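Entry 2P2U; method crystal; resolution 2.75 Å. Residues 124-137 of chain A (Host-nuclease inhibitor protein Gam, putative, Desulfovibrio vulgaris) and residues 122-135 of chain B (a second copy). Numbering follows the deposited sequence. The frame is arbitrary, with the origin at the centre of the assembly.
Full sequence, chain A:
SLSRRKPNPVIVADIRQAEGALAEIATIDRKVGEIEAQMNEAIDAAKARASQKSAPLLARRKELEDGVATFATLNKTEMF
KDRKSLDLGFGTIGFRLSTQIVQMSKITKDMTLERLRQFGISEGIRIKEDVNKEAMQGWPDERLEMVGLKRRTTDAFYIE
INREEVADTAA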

# COMPACT_ATOMS: atom_id res chain seq x y z
N GLY A 124 1.62 27.00 -0.65
CA GLY A 124 1.60 26.21 0.52
C GLY A 124 0.77 24.93 0.45
O GLY A 124 0.87 24.09 1.37
N ILE A 125 -0.05 24.80 -0.60
CA ILE A 125 -1.10 23.77 -0.62
C ILE A 125 -0.88 22.68 -1.67
O ILE A 125 -0.61 22.96 -2.81
CB ILE A 125 -2.50 24.41 -0.71
CG1 ILE A 125 -2.74 25.27 0.51
CG2 ILE A 125 -3.58 23.38 -0.62
CD1 ILE A 125 -3.81 26.30 0.40
N ARG A 126 -1.01 21.42 -1.29
CA ARG A 126 -0.95 20.33 -2.27
C ARG A 126 -2.33 19.71 -2.56
O ARG A 126 -2.95 19.20 -1.65
CB ARG A 126 -0.01 19.25 -1.75
CG ARG A 126 1.41 19.41 -2.18
CD ARG A 126 2.34 18.72 -1.16
NE ARG A 126 3.54 18.20 -1.81
CZ ARG A 126 4.39 18.93 -2.57
NH1 ARG A 126 4.22 20.23 -2.77
NH2 ARG A 126 5.43 18.34 -3.13
N ILE A 127 -2.80 19.70 -3.81
CA ILE A 127 -4.22 19.29 -4.10
C ILE A 127 -4.22 18.00 -4.89
O ILE A 127 -3.38 17.81 -5.70
CB ILE A 127 -4.99 20.37 -4.96
CG1 ILE A 127 -4.65 21.79 -4.50
CG2 ILE A 127 -6.52 20.15 -4.91
CD1 ILE A 127 -5.25 23.02 -5.31
N LYS A 128 -5.18 17.13 -4.69
CA LYS A 128 -5.33 15.98 -5.56
C LYS A 128 -6.81 15.79 -5.79
O LYS A 128 -7.54 15.42 -4.89
CB LYS A 128 -4.64 14.75 -4.99
CG LYS A 128 -4.98 13.41 -5.67
CD LYS A 128 -5.98 12.55 -4.77
CE LYS A 128 -5.86 10.99 -4.87
NZ LYS A 128 -4.44 10.55 -4.55
N GLU A 129 -7.26 16.14 -6.99
CA GLU A 129 -8.68 16.20 -7.29
C GLU A 129 -9.13 14.95 -7.99
O GLU A 129 -8.39 14.31 -8.70
CB GLU A 129 -8.99 17.46 -8.13
CG GLU A 129 -9.17 18.70 -7.25
CD GLU A 129 -9.26 20.05 -8.00
OE1 GLU A 129 -8.25 20.38 -8.67
OE2 GLU A 129 -10.27 20.81 -7.85
N ASP A 130 -10.37 14.57 -7.82
CA ASP A 130 -10.79 13.35 -8.44
C ASP A 130 -12.23 13.38 -8.75
O ASP A 130 -12.95 14.02 -8.06
CB ASP A 130 -10.57 12.26 -7.47
CG ASP A 130 -9.94 11.12 -8.10
OD1 ASP A 130 -8.86 11.43 -8.71
OD2 ASP A 130 -10.52 9.98 -8.00
N VAL A 131 -12.65 12.60 -9.73
CA VAL A 131 -14.02 12.65 -10.18
C VAL A 131 -14.78 11.77 -9.30
O VAL A 131 -14.39 10.70 -9.06
CB VAL A 131 -14.17 12.14 -11.61
CG1 VAL A 131 -15.60 12.16 -12.05
CG2 VAL A 131 -13.30 12.97 -12.53
N ASN A 132 -15.90 12.23 -8.85
CA ASN A 132 -16.78 11.52 -7.98
C ASN A 132 -17.71 10.62 -8.78
O ASN A 132 -18.79 11.06 -9.22
CB ASN A 132 -17.60 12.59 -7.25
CG ASN A 132 -18.39 12.06 -6.09
OD1 ASN A 132 -18.40 10.86 -5.78
ND2 ASN A 132 -19.09 12.97 -5.42
N LYS A 133 -17.35 9.36 -8.98
CA LYS A 133 -18.20 8.54 -9.84
C LYS A 133 -19.58 8.20 -9.28
O LYS A 133 -20.44 7.69 -9.98
CB LYS A 133 -17.48 7.36 -10.55
CG LYS A 133 -16.86 6.18 -9.71
CD LYS A 133 -15.72 5.40 -10.52
CE LYS A 133 -15.65 3.89 -10.23
NZ LYS A 133 -15.82 3.46 -8.78
N GLU A 134 -19.84 8.62 -8.06
CA GLU A 134 -21.14 8.34 -7.47
C GLU A 134 -22.18 9.39 -7.57
O GLU A 134 -23.35 9.05 -7.56
CB GLU A 134 -20.99 7.88 -6.03
CG GLU A 134 -20.04 6.69 -6.00
CD GLU A 134 -19.58 6.35 -4.64
OE1 GLU A 134 -19.22 7.31 -3.87
OE2 GLU A 134 -19.60 5.13 -4.34
N ALA A 135 -21.82 10.66 -7.64
CA ALA A 135 -22.83 11.65 -8.03
C ALA A 135 -23.10 11.45 -9.52
O ALA A 135 -24.15 11.79 -10.01
CB ALA A 135 -22.35 13.02 -7.79
N MSE A 136 -22.13 10.86 -10.22
CA MSE A 136 -22.24 10.65 -11.65
C MSE A 136 -23.42 9.70 -11.92
O MSE A 136 -24.43 10.12 -12.52
CB MSE A 136 -20.92 10.14 -12.28
CG MSE A 136 -19.76 11.17 -12.40
SE MSE A 136 -20.34 13.01 -12.79
CE MSE A 136 -18.65 13.88 -12.72
N GLN A 137 -23.31 8.47 -11.43
CA GLN A 137 -24.40 7.45 -11.52
C GLN A 137 -25.84 7.92 -11.62
O GLN A 137 -26.58 7.38 -12.40
CB GLN A 137 -24.27 6.41 -10.40
CG GLN A 137 -23.23 5.30 -10.69
CD GLN A 137 -22.96 4.40 -9.48
OE1 GLN A 137 -21.81 4.02 -9.24
NE2 GLN A 137 -24.02 4.07 -8.70
N SER B 122 -19.69 21.20 -7.95
CA SER B 122 -18.68 20.75 -6.97
C SER B 122 -18.97 19.38 -6.41
O SER B 122 -18.03 18.73 -6.00
CB SER B 122 -18.46 21.76 -5.89
OG SER B 122 -19.63 21.77 -5.12
N GLU B 123 -20.23 18.93 -6.41
CA GLU B 123 -20.58 17.49 -6.11
C GLU B 123 -19.89 16.46 -7.01
O GLU B 123 -19.73 15.31 -6.63
CB GLU B 123 -22.10 17.22 -6.17
CG GLU B 123 -22.90 17.93 -7.27
CD GLU B 123 -23.14 19.42 -6.93
OE1 GLU B 123 -22.17 20.22 -6.82
OE2 GLU B 123 -24.32 19.81 -6.75
N GLY B 124 -19.49 16.87 -8.21
CA GLY B 124 -18.78 15.97 -9.04
C GLY B 124 -17.33 15.72 -8.66
O GLY B 124 -16.70 14.79 -9.22
N ILE B 125 -16.79 16.54 -7.75
CA ILE B 125 -15.33 16.57 -7.53
C ILE B 125 -14.90 16.06 -6.15
O ILE B 125 -15.44 16.45 -5.15
CB ILE B 125 -14.76 17.98 -7.85
CG1 ILE B 125 -15.01 18.29 -9.31
CG2 ILE B 125 -13.27 18.00 -7.74
CD1 ILE B 125 -14.94 19.73 -9.70
N ARG B 126 -13.91 15.20 -6.10
CA ARG B 126 -13.34 14.77 -4.82
C ARG B 126 -11.96 15.39 -4.53
O ARG B 126 -11.05 15.16 -5.29
CB ARG B 126 -13.23 13.25 -4.81
CG ARG B 126 -14.42 12.54 -4.27
CD ARG B 126 -14.49 11.12 -4.87
NE ARG B 126 -15.10 10.18 -3.92
CZ ARG B 126 -16.31 10.34 -3.34
NH1 ARG B 126 -17.09 11.38 -3.61
NH2 ARG B 126 -16.75 9.44 -2.48
N ILE B 127 -11.79 16.12 -3.42
CA ILE B 127 -10.53 16.90 -3.21
C ILE B 127 -9.76 16.32 -2.04
O ILE B 127 -10.35 15.90 -1.11
CB ILE B 127 -10.82 18.42 -2.87
CG1 ILE B 127 -11.95 18.97 -3.73
CG2 ILE B 127 -9.55 19.29 -3.05
CD1 ILE B 127 -12.46 20.45 -3.47
N LYS B 128 -8.45 16.32 -2.07
CA LYS B 128 -7.68 15.97 -0.89
C LYS B 128 -6.52 16.91 -0.82
O LYS B 128 -5.61 16.86 -1.63
CB LYS B 128 -7.27 14.50 -0.91
CG LYS B 128 -6.22 14.08 0.12
CD LYS B 128 -4.79 13.89 -0.57
CE LYS B 128 -3.83 12.81 0.07
NZ LYS B 128 -4.52 11.46 0.10
N GLU B 129 -6.58 17.85 0.13
CA GLU B 129 -5.64 18.95 0.20
C GLU B 129 -4.56 18.67 1.20
O GLU B 129 -4.76 17.98 2.18
CB GLU B 129 -6.37 20.27 0.51
CG GLU B 129 -6.97 20.91 -0.74
CD GLU B 129 -7.91 22.10 -0.51
OE1 GLU B 129 -8.96 21.87 0.14
OE2 GLU B 129 -7.67 23.24 -1.04
N ASP B 130 -3.39 19.20 1.00
CA ASP B 130 -2.34 18.89 1.93
C ASP B 130 -1.36 19.98 2.01
O ASP B 130 -1.17 20.66 1.06
CB ASP B 130 -1.63 17.70 1.42
CG ASP B 130 -1.41 16.73 2.48
OD1 ASP B 130 -2.48 16.41 3.09
OD2 ASP B 130 -0.20 16.34 2.69
N VAL B 131 -0.67 20.08 3.13
CA VAL B 131 0.23 21.18 3.35
C VAL B 131 1.50 20.82 2.72
O VAL B 131 1.98 19.78 2.90
CB VAL B 131 0.49 21.43 4.83
CG1 VAL B 131 1.46 22.56 5.04
CG2 VAL B 131 -0.82 21.70 5.52
N ASN B 132 2.06 21.74 1.99
CA ASN B 132 3.30 21.57 1.30
C ASN B 132 4.47 21.88 2.22
O ASN B 132 4.90 23.04 2.33
CB ASN B 132 3.27 22.59 0.15
CG ASN B 132 4.36 22.38 -0.87
OD1 ASN B 132 5.22 21.50 -0.75
ND2 ASN B 132 4.34 23.23 -1.89
N LYS B 133 5.04 20.87 2.87
CA LYS B 133 6.09 21.20 3.84
C LYS B 133 7.39 21.72 3.24
O LYS B 133 8.26 22.19 3.95
CB LYS B 133 6.27 20.17 4.99
CG LYS B 133 6.73 18.69 4.68
CD LYS B 133 6.32 17.69 5.86
CE LYS B 133 7.33 16.55 6.10
NZ LYS B 133 7.94 15.90 4.87
N GLU B 134 7.47 21.76 1.92
CA GLU B 134 8.68 22.25 1.29
C GLU B 134 8.71 23.68 0.89
O GLU B 134 9.79 24.24 0.84
CB GLU B 134 9.07 21.37 0.12
CG GLU B 134 9.20 19.94 0.63
CD GLU B 134 9.28 18.95 -0.47
OE1 GLU B 134 8.47 19.07 -1.46
OE2 GLU B 134 10.16 18.06 -0.34
N ALA B 135 7.58 24.30 0.58
CA ALA B 135 7.59 25.76 0.48
C ALA B 135 7.72 26.31 1.90
O ALA B 135 8.19 27.41 2.10
CB ALA B 135 6.35 26.26 -0.14

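When two copies of one protein join edge to edge through the same strand, an antiparallel pairing lets most contacts away from the centre occur twice, and the strands of this Gam homologue illustrate the principle. Residues 125-131 of each chain run side by side at 160°, with Lys A128 facing Lys B128 at the centre of the register, their CA atoms 5.2 Å apart. Hydrogen bonding is firmest toward the ends. Asn B132 N donates to Gly A124 O at 2.7 Å, and Arg A126 N to Asp B130 O at a very short 2.5 Å, both nearly linear; the symmetry-related pairs, Asn A132 N to Gly B124 O and Arg B126 N to Asp A130 O, have the same lengths. At the centre the ladder slackens: Lys A128 N to Lys B128 O and its reciprocal are weak bonds of 3.1 Å, bent to 133°.

Because side chains alternate along a strand, the two faces of the sheet differ. On one, Ile A127 and Ile B127 meet diagonally across the register, CG2 to CG2 at 3.7 Å, an apolar contact between otherwise exposed residues. The other carries the central lysines and the pairs of Arg A126 with Asp B130 and Asp A130 with Arg B126. Neither arginine simply bridges to the aspartate opposite; each extends toward the start of the partner's helix. There Arg A126 NH2 lies 3.5 Å from Glu B134 OE1, a salt bridge of charge alone, since the oxygen sits well out of the guanidinium plane and no N-H points at it. The same bridge joins Arg B126 and Glu A134.

Asn A132, at the N-cap position, turns its side chain toward the partner, where its ND2 donates to Glu B123 O at 2.7 Å. This side-chain bond adds to the backbone bond that the same residue makes to Gly B124 O.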